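Local coordinates for protein peptide chain release factor subunit 1 (Methanosarcina mazei, PDB 3IR9) that probably directs termination of protein synthesis at all three stop codons, the chain here being its zinc-bearing C-terminal domain, at residues Cys84-Lys89 / Cys106-Ser111; Thr79-Cys84 / Ser111-Thr116. All coordinates share one frame; numbering follows the deposited sequence.

Contact 1 (Cys84-Lys89 / Cys106-Ser111); sequences CGYENK and CPKCGS. With ZN (zinc ion), chain C.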
ATOM      1  N   CYS A  84      36.593  23.030  15.920  1.00 78.87           N
ATOM      2  CA  CYS A  84      35.992  23.955  16.869  1.00 68.52           C
ATOM      3  C   CYS A  84      34.571  23.507  17.216  1.00 43.75           C
ATOM      4  O   CYS A  84      34.099  22.468  16.744  1.00 52.66           O
ATOM      5  CB  CYS A  84      36.061  25.413  16.367  1.00 69.53           C
ATOM      6  SG  CYS A  84      34.654  26.060  15.425  1.00 74.92           S
ATOM      7  N   GLY A  85      33.904  24.276  18.066  1.00 56.67           N
ATOM      8  CA  GLY A  85      32.600  23.892  18.564  1.00 48.50           C
ATOM      9  C   GLY A  85      31.442  24.256  17.659  1.00 59.33           C
ATOM     10  O   GLY A  85      30.289  24.232  18.086  1.00 56.75           O
ATOM     11  N   TYR A  86      31.733  24.586  16.406  1.00 47.73           N
ATOM     12  CA  TYR A  86      30.661  24.952  15.484  1.00 53.02           C
ATOM     13  C   TYR A  86      29.733  23.772  15.181  1.00 33.87           C
ATOM     14  O   TYR A  86      30.187  22.634  15.034  1.00 62.74           O
ATOM     15  CB  TYR A  86      31.216  25.536  14.176  1.00 36.33           C
ATOM     16  CG  TYR A  86      30.117  25.922  13.207  1.00 59.06           C
ATOM     17  CD1 TYR A  86      29.376  27.083  13.395  1.00 48.54           C
ATOM     18  CD2 TYR A  86      29.797  25.112  12.125  1.00 41.38           C
ATOM     19  CE1 TYR A  86      28.352  27.432  12.529  1.00 45.21           C
ATOM     20  CE2 TYR A  86      28.775  25.457  11.246  1.00 31.52           C
ATOM     21  CZ  TYR A  86      28.057  26.621  11.453  1.00 35.93           C
ATOM     22  OH  TYR A  86      27.044  26.980  10.586  1.00 49.53           O
ATOM     23  N   GLU A  87      28.433  24.048  15.101  1.00 68.06           N
ATOM     24  CA  GLU A  87      27.452  23.063  14.644  1.00 35.04           C
ATOM     25  C   GLU A  87      26.225  23.746  14.047  1.00 32.90           C
ATOM     26  O   GLU A  87      25.956  24.919  14.310  1.00 50.57           O
ATOM     27  CB  GLU A  87      27.021  22.122  15.779  1.00 51.47           C
ATOM     28  CG  GLU A  87      25.699  22.518  16.436  1.00 57.65           C
ATOM     29  CD  GLU A  87      25.274  21.575  17.550  1.00 70.25           C
ATOM     30  OE1 GLU A  87      24.069  21.557  17.879  1.00 72.75           O
ATOM     31  OE2 GLU A  87      26.140  20.861  18.101  1.00 79.30           O
ATOM     32  N   ASN A  88      25.481  23.006  13.237  1.00 46.26           N
ATOM     33  CA  ASN A  88      24.190  23.475  12.750  1.00 62.69           C
ATOM     34  C   ASN A  88      23.279  22.301  12.412  1.00 55.01           C
ATOM     35  O   ASN A  88      23.753  21.193  12.165  1.00 53.89           O
ATOM     36  CB  ASN A  88      24.353  24.400  11.539  1.00 62.37           C
ATOM     37  CG  ASN A  88      24.680  23.648  10.260  1.00 57.75           C
ATOM     38  OD1 ASN A  88      23.833  22.956   9.697  1.00107.26           O
ATOM     39  ND2 ASN A  88      25.909  23.800   9.782  1.00125.33           N
ATOM     40  N   LYS A  89      21.970  22.544  12.432  1.00 40.14           N
ATOM     41  CA  LYS A  89      20.994  21.553  12.000  1.00 44.23           C
ATOM     42  C   LYS A  89      20.095  22.234  11.000  1.00 62.24           C
ATOM     43  O   LYS A  89      20.067  23.461  10.919  1.00 55.11           O
ATOM     44  CB  LYS A  89      20.152  21.030  13.170  1.00 37.10           C
ATOM     45  CG  LYS A  89      20.939  20.375  14.291  1.00 33.20           C
ATOM     46  CD  LYS A  89      20.025  20.049  15.450  1.00 53.45           C
ATOM     47  CE  LYS A  89      20.757  20.169  16.769  1.00 79.10           C
ATOM     48  NZ  LYS A  89      21.943  19.283  16.810  1.00 50.44           N
ATOM     49  N   CYS A 106      33.970  25.218   7.728  1.00 47.59           N
ATOM     50  CA  CYS A 106      33.510  25.915   8.928  1.00 82.80           C
ATOM     51  C   CYS A 106      33.550  27.431   8.760  1.00 48.30           C
ATOM     52  O   CYS A 106      34.612  28.006   8.542  1.00 77.18           O
ATOM     53  CB  CYS A 106      34.354  25.499  10.141  1.00 51.22           C
ATOM     54  SG  CYS A 106      33.657  25.972  11.751  1.00 52.50           S
ATOM     55  N   PRO A 107      32.389  28.085   8.874  1.00 49.03           N
ATOM     56  CA  PRO A 107      32.331  29.538   8.710  1.00 49.97           C
ATOM     57  C   PRO A 107      32.970  30.222   9.913  1.00 54.40           C
ATOM     58  O   PRO A 107      33.060  31.446   9.955  1.00 69.33           O
ATOM     59  CB  PRO A 107      30.824  29.818   8.646  1.00 42.25           C
ATOM     60  CG  PRO A 107      30.186  28.472   8.381  1.00 46.59           C
ATOM     61  CD  PRO A 107      31.057  27.506   9.093  1.00 38.85           C
ATOM     62  N   LYS A 108      33.428  29.422  10.872  1.00 42.44           N
ATOM     63  CA  LYS A 108      34.071  29.940  12.074  1.00 46.95           C
ATOM     64  C   LYS A 108      35.595  29.820  12.026  1.00 53.31           C
ATOM     65  O   LYS A 108      36.302  30.793  12.279  1.00 65.99           O
ATOM     66  CB  LYS A 108      33.529  29.234  13.318  1.00 59.03           C
ATOM     67  CG  LYS A 108      32.166  29.726  13.744  1.00 58.17           C
ATOM     68  CD  LYS A 108      32.254  31.165  14.222  1.00 46.48           C
ATOM     69  CE  LYS A 108      30.879  31.801  14.346  1.00 83.71           C
ATOM     70  NZ  LYS A 108      30.986  33.281  14.464  1.00 80.85           N
ATOM     71  N   CYS A 109      36.097  28.630  11.702  1.00 69.00           N
ATOM     72  CA  CYS A 109      37.539  28.376  11.724  1.00 46.49           C
ATOM     73  C   CYS A 109      38.067  27.870  10.386  1.00 62.65           C
ATOM     74  O   CYS A 109      39.271  27.650  10.217  1.00 54.61           O
ATOM     75  CB  CYS A 109      37.883  27.369  12.817  1.00 56.38           C
ATOM     76  SG  CYS A 109      37.640  25.660  12.323  1.00 61.65           S
ATOM     77  N   GLY A 110      37.162  27.677   9.438  1.00 50.23           N
ATOM     78  CA  GLY A 110      37.547  27.255   8.107  1.00 44.07           C
ATOM     79  C   GLY A 110      37.895  25.786   7.958  1.00 81.00           C
ATOM     80  O   GLY A 110      38.335  25.367   6.891  1.00 92.04           O
ATOM     81  N   SER A 111      37.704  24.999   9.013  1.00 95.55           N
ATOM     82  CA  SER A 111      37.948  23.560   8.940  1.00 41.50           C
ATOM     83  C   SER A 111      36.790  22.844   8.254  1.00 87.94           C
ATOM     84  O   SER A 111      35.695  23.395   8.132  1.00 58.34           O
ATOM     85  CB  SER A 111      38.151  22.975  10.336  1.00 76.05           C
ATOM     86  OG  SER A 111      39.306  23.513  10.942  1.00 55.78           O
TER
HETATM   87 ZN    ZN C 501      35.481  25.301  13.049  1.00 61.14          ZN
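C84 faces C109 and Y86 faces K108, with CA atoms 7.0 Å and 6.9 Å apart, a spacing too wide for strand pairing and bridged instead by zinc and side chains. The 106-111 segment is a tight turn with G110 N hydrogen-bonded to C106 O. G110 has a positive phi (77°), which suits glycine. Across the gap, the sulfurs of C84, C106 and C109 converge on the zinc ion. C106 SG lies 2.3 Å from zinc, as does C109 SG, whereas C84 SG lies farther from zinc at 2.6 Å; C81 supplies the fourth ligand. C106 SG also touches Y86 CB at 3.5 Å and lies obliquely to the tyrosine ring, a sulfur-aromatic contact. CG of Y86 is anti to the backbone N (chi1 -180°), and the ring beyond it meets P107. P107 CD sits over one ring face, displaced toward the rim beside CE2, in a CH-pi contact 4.0 Å from the Y86 ring centroid. Proline suits this place because its CD, bonded to the electron-withdrawing nitrogen, carries slightly positive C-H bonds that can point at the pi face, and its ring has little freedom to move. K108 crosses the tyrosine at about a right angle: its CG touches Y86 CD1 and its CB packs on C84 SG, while the amine end leads away. Weak N-H to sulfur bonds run from Y86 to C84, from K108 and C109 to C106, and from S111 to C109, and would be expected to temper thiolate charge. Such amide-to-sulfur turns around Cys-x-x-Cys-Gly are characteristic of zinc knuckles, two of which build this four-cysteine site.

Contact 2 (Thr79-Cys84 / Ser111-Thr116); sequences TKCSVC and SSLEVT. With ZN (zinc ion), chain C.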
ATOM      1  N   THR A  79      25.135  18.756  11.425  1.00 55.37           N
ATOM      2  CA  THR A  79      26.520  18.854  10.998  1.00 71.95           C
ATOM      3  C   THR A  79      27.357  19.459  12.134  1.00 52.93           C
ATOM      4  O   THR A  79      26.855  20.250  12.935  1.00 59.68           O
ATOM      5  CB  THR A  79      26.650  19.682   9.690  1.00 81.70           C
ATOM      6  OG1 THR A  79      26.501  21.077   9.976  1.00149.25           O
ATOM      7  CG2 THR A  79      25.583  19.268   8.679  1.00 71.44           C
ATOM      8  N   LYS A  80      28.624  19.072  12.219  1.00 48.74           N
ATOM      9  CA  LYS A  80      29.498  19.582  13.268  1.00 53.33           C
ATOM     10  C   LYS A  80      30.938  19.775  12.781  1.00 59.47           C
ATOM     11  O   LYS A  80      31.454  18.986  11.989  1.00 51.20           O
ATOM     12  CB  LYS A  80      29.469  18.656  14.487  1.00130.57           C
ATOM     13  CG  LYS A  80      28.076  18.379  15.026  1.00 60.40           C
ATOM     14  CD  LYS A  80      28.149  17.438  16.209  1.00 80.49           C
ATOM     15  CE  LYS A  80      26.790  16.854  16.528  1.00 45.10           C
ATOM     16  NZ  LYS A  80      26.905  15.717  17.482  1.00 89.75           N
ATOM     17  N   CYS A  81      31.585  20.832  13.259  1.00 72.51           N
ATOM     18  CA  CYS A  81      32.946  21.125  12.843  1.00 61.50           C
ATOM     19  C   CYS A  81      33.933  20.158  13.482  1.00 95.01           C
ATOM     20  O   CYS A  81      33.819  19.804  14.656  1.00 50.19           O
ATOM     21  CB  CYS A  81      33.324  22.570  13.165  1.00 44.49           C
ATOM     22  SG  CYS A  81      34.953  23.011  12.564  1.00 58.25           S
ATOM     23  N   SER A  82      34.910  19.748  12.687  1.00 60.93           N
ATOM     24  CA  SER A  82      35.863  18.726  13.090  1.00 79.87           C
ATOM     25  C   SER A  82      36.918  19.218  14.083  1.00 51.47           C
ATOM     26  O   SER A  82      37.692  18.418  14.610  1.00 89.99           O
ATOM     27  CB  SER A  82      36.537  18.140  11.850  1.00 66.47           C
ATOM     28  OG  SER A  82      36.937  19.164  10.958  1.00 62.45           O
ATOM     29  N   VAL A  83      36.960  20.525  14.335  1.00120.38           N
ATOM     30  CA  VAL A  83      37.917  21.071  15.298  1.00 74.97           C
ATOM     31  C   VAL A  83      37.276  21.978  16.356  1.00 64.75           C
ATOM     32  O   VAL A  83      37.395  21.722  17.556  1.00 74.09           O
ATOM     33  CB  VAL A  83      39.112  21.783  14.608  1.00 48.17           C
ATOM     34  CG1 VAL A  83      39.578  20.990  13.399  1.00 52.72           C
ATOM     35  CG2 VAL A  83      38.754  23.198  14.203  1.00 72.70           C
ATOM     36  N   CYS A  84      36.593  23.030  15.920  1.00 78.87           N
ATOM     37  CA  CYS A  84      35.992  23.955  16.869  1.00 68.52           C
ATOM     38  C   CYS A  84      34.571  23.507  17.216  1.00 43.75           C
ATOM     39  O   CYS A  84      34.099  22.468  16.744  1.00 52.66           O
ATOM     40  CB  CYS A  84      36.061  25.413  16.367  1.00 69.53           C
ATOM     41  SG  CYS A  84      34.654  26.060  15.425  1.00 74.92           S
ATOM     42  N   SER A 111      37.704  24.999   9.013  1.00 95.55           N
ATOM     43  CA  SER A 111      37.948  23.560   8.940  1.00 41.50           C
ATOM     44  C   SER A 111      36.790  22.844   8.254  1.00 87.94           C
ATOM     45  O   SER A 111      35.695  23.395   8.132  1.00 58.34           O
ATOM     46  CB  SER A 111      38.151  22.975  10.336  1.00 76.05           C
ATOM     47  OG  SER A 111      39.306  23.513  10.942  1.00 55.78           O
ATOM     48  N   SER A 112      37.031  21.611   7.813  1.00 81.42           N
ATOM     49  CA  SER A 112      35.993  20.827   7.151  1.00 83.41           C
ATOM     50  C   SER A 112      34.902  20.421   8.137  1.00155.40           C
ATOM     51  O   SER A 112      35.177  19.830   9.182  1.00 70.13           O
ATOM     52  CB  SER A 112      36.584  19.584   6.475  1.00 57.36           C
ATOM     53  OG  SER A 112      35.623  18.924   5.665  1.00 57.66           O
ATOM     54  N   LEU A 113      33.663  20.763   7.803  1.00 62.87           N
ATOM     55  CA  LEU A 113      32.514  20.253   8.526  1.00 49.86           C
ATOM     56  C   LEU A 113      32.272  18.806   8.103  1.00 74.76           C
ATOM     57  O   LEU A 113      32.827  18.335   7.106  1.00 57.85           O
ATOM     58  CB  LEU A 113      31.276  21.106   8.229  1.00 49.45           C
ATOM     59  CG  LEU A 113      31.400  22.597   8.543  1.00 46.00           C
ATOM     60  CD1 LEU A 113      30.223  23.361   7.964  1.00 31.87           C
ATOM     61  CD2 LEU A 113      31.506  22.831  10.042  1.00 47.87           C
ATOM     62  N   GLU A 114      31.446  18.099   8.865  1.00 51.22           N
ATOM     63  CA  GLU A 114      31.103  16.722   8.544  1.00 34.31           C
ATOM     64  C   GLU A 114      29.713  16.421   9.093  1.00 35.31           C
ATOM     65  O   GLU A 114      29.400  16.798  10.219  1.00 49.55           O
ATOM     66  CB  GLU A 114      32.132  15.768   9.156  1.00 92.16           C
ATOM     67  CG  GLU A 114      33.587  16.098   8.824  1.00 49.18           C
ATOM     68  CD  GLU A 114      34.561  15.458   9.798  1.00134.61           C
ATOM     69  OE1 GLU A 114      34.162  14.497  10.493  1.00183.17           O
ATOM     70  OE2 GLU A 114      35.723  15.917   9.875  1.00 68.52           O
ATOM     71  N   VAL A 115      28.875  15.754   8.306  1.00 83.23           N
ATOM     72  CA  VAL A 115      27.533  15.418   8.772  1.00 52.23           C
ATOM     73  C   VAL A 115      27.623  14.284   9.783  1.00100.87           C
ATOM     74  O   VAL A 115      28.221  13.242   9.506  1.00 52.43           O
ATOM     75  CB  VAL A 115      26.604  15.023   7.618  1.00 33.26           C
ATOM     76  CG1 VAL A 115      25.188  14.869   8.118  1.00 42.93           C
ATOM     77  CG2 VAL A 115      26.648  16.071   6.534  1.00 43.77           C
ATOM     78  N   THR A 116      27.038  14.497  10.960  1.00108.40           N
ATOM     79  CA  THR A 116      27.168  13.540  12.056  1.00 63.40           C
ATOM     80  C   THR A 116      25.949  12.622  12.217  1.00 68.18           C
ATOM     81  O   THR A 116      26.049  11.541  12.803  1.00 46.41           O
ATOM     82  CB  THR A 116      27.514  14.233  13.392  1.00 41.80           C
ATOM     83  OG1 THR A 116      26.571  15.276  13.657  1.00 52.88           O
ATOM     84  CG2 THR A 116      28.923  14.820  13.336  1.00 38.67           C
TER
HETATM   85 ZN    ZN C 501      35.481  25.301  13.049  1.00 61.14          ZN
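C81 meets S111, and S82 meets S112, through two contrasting first torsions. In C81, SG is anti to the backbone N (chi1 -176°), which directs the sulfur to zinc, 2.4 Å away, and against S111 CB. In S82, OG stands between the backbone N and the carbonyl carbon (chi1 45°), and from there donates to S112 O at 2.6 Å, lying in the plane of that carbonyl. A small hydroxyl suits this spot, where the strands have parted and a side chain replaces a backbone donor. Back along the strand from C81, K80 and E114 form an antiparallel hydrogen-bonded pair: K80 N donates to E114 O at 3.1 Å, nearly straight at 168°, and E114 N returns a more bent bond to K80 O. T79 with V115 and C81 with L113 are the flanking non-hydrogen-bonded pairs. On their shared face, L113 CD2 packs 3.6 Å from C81 CB, and the T79 and V115 methyls CG2 touch. On the other face, the long aliphatic chain of K80 crosses T116 at about a right angle, its CE 3.3 Å from T116 OG1. Beyond the strand, the V83 methyls lie against S111 OG. A weak bond runs from V83 N to C81 SG, as is usual in a zinc knuckle. The K80-E114 bonds set the register, consistent with their placing C81 beside the metal; its sulfur, probably a thiolate, would have its charge taken up mainly by zinc, with at most a small share falling to V83 N.

How the contacts relate
Contacts 1 and 2 have centres 6 Å apart and are two halves of one zinc-bound tip, with contact 1 nested inside the loop that contact 2 closes and both sharing C84 and S111. Strand 75-81 is central in the three-stranded antiparallel sheet: contact 2 pairs it with 113-120, while probable backbone bonds, Y86 O to C81 N and N88 O to T79 N, each 2.9 Å, join it to 87-92 of contact 1. Contact 2 adds C81 to the ligands of contact 1, with its SG 3.3 Å from C106 SG. Y86 also touches both C81 and L113. The centres of contacts 1 and 2 lie about 28 and 27 Å from the centre of the chain.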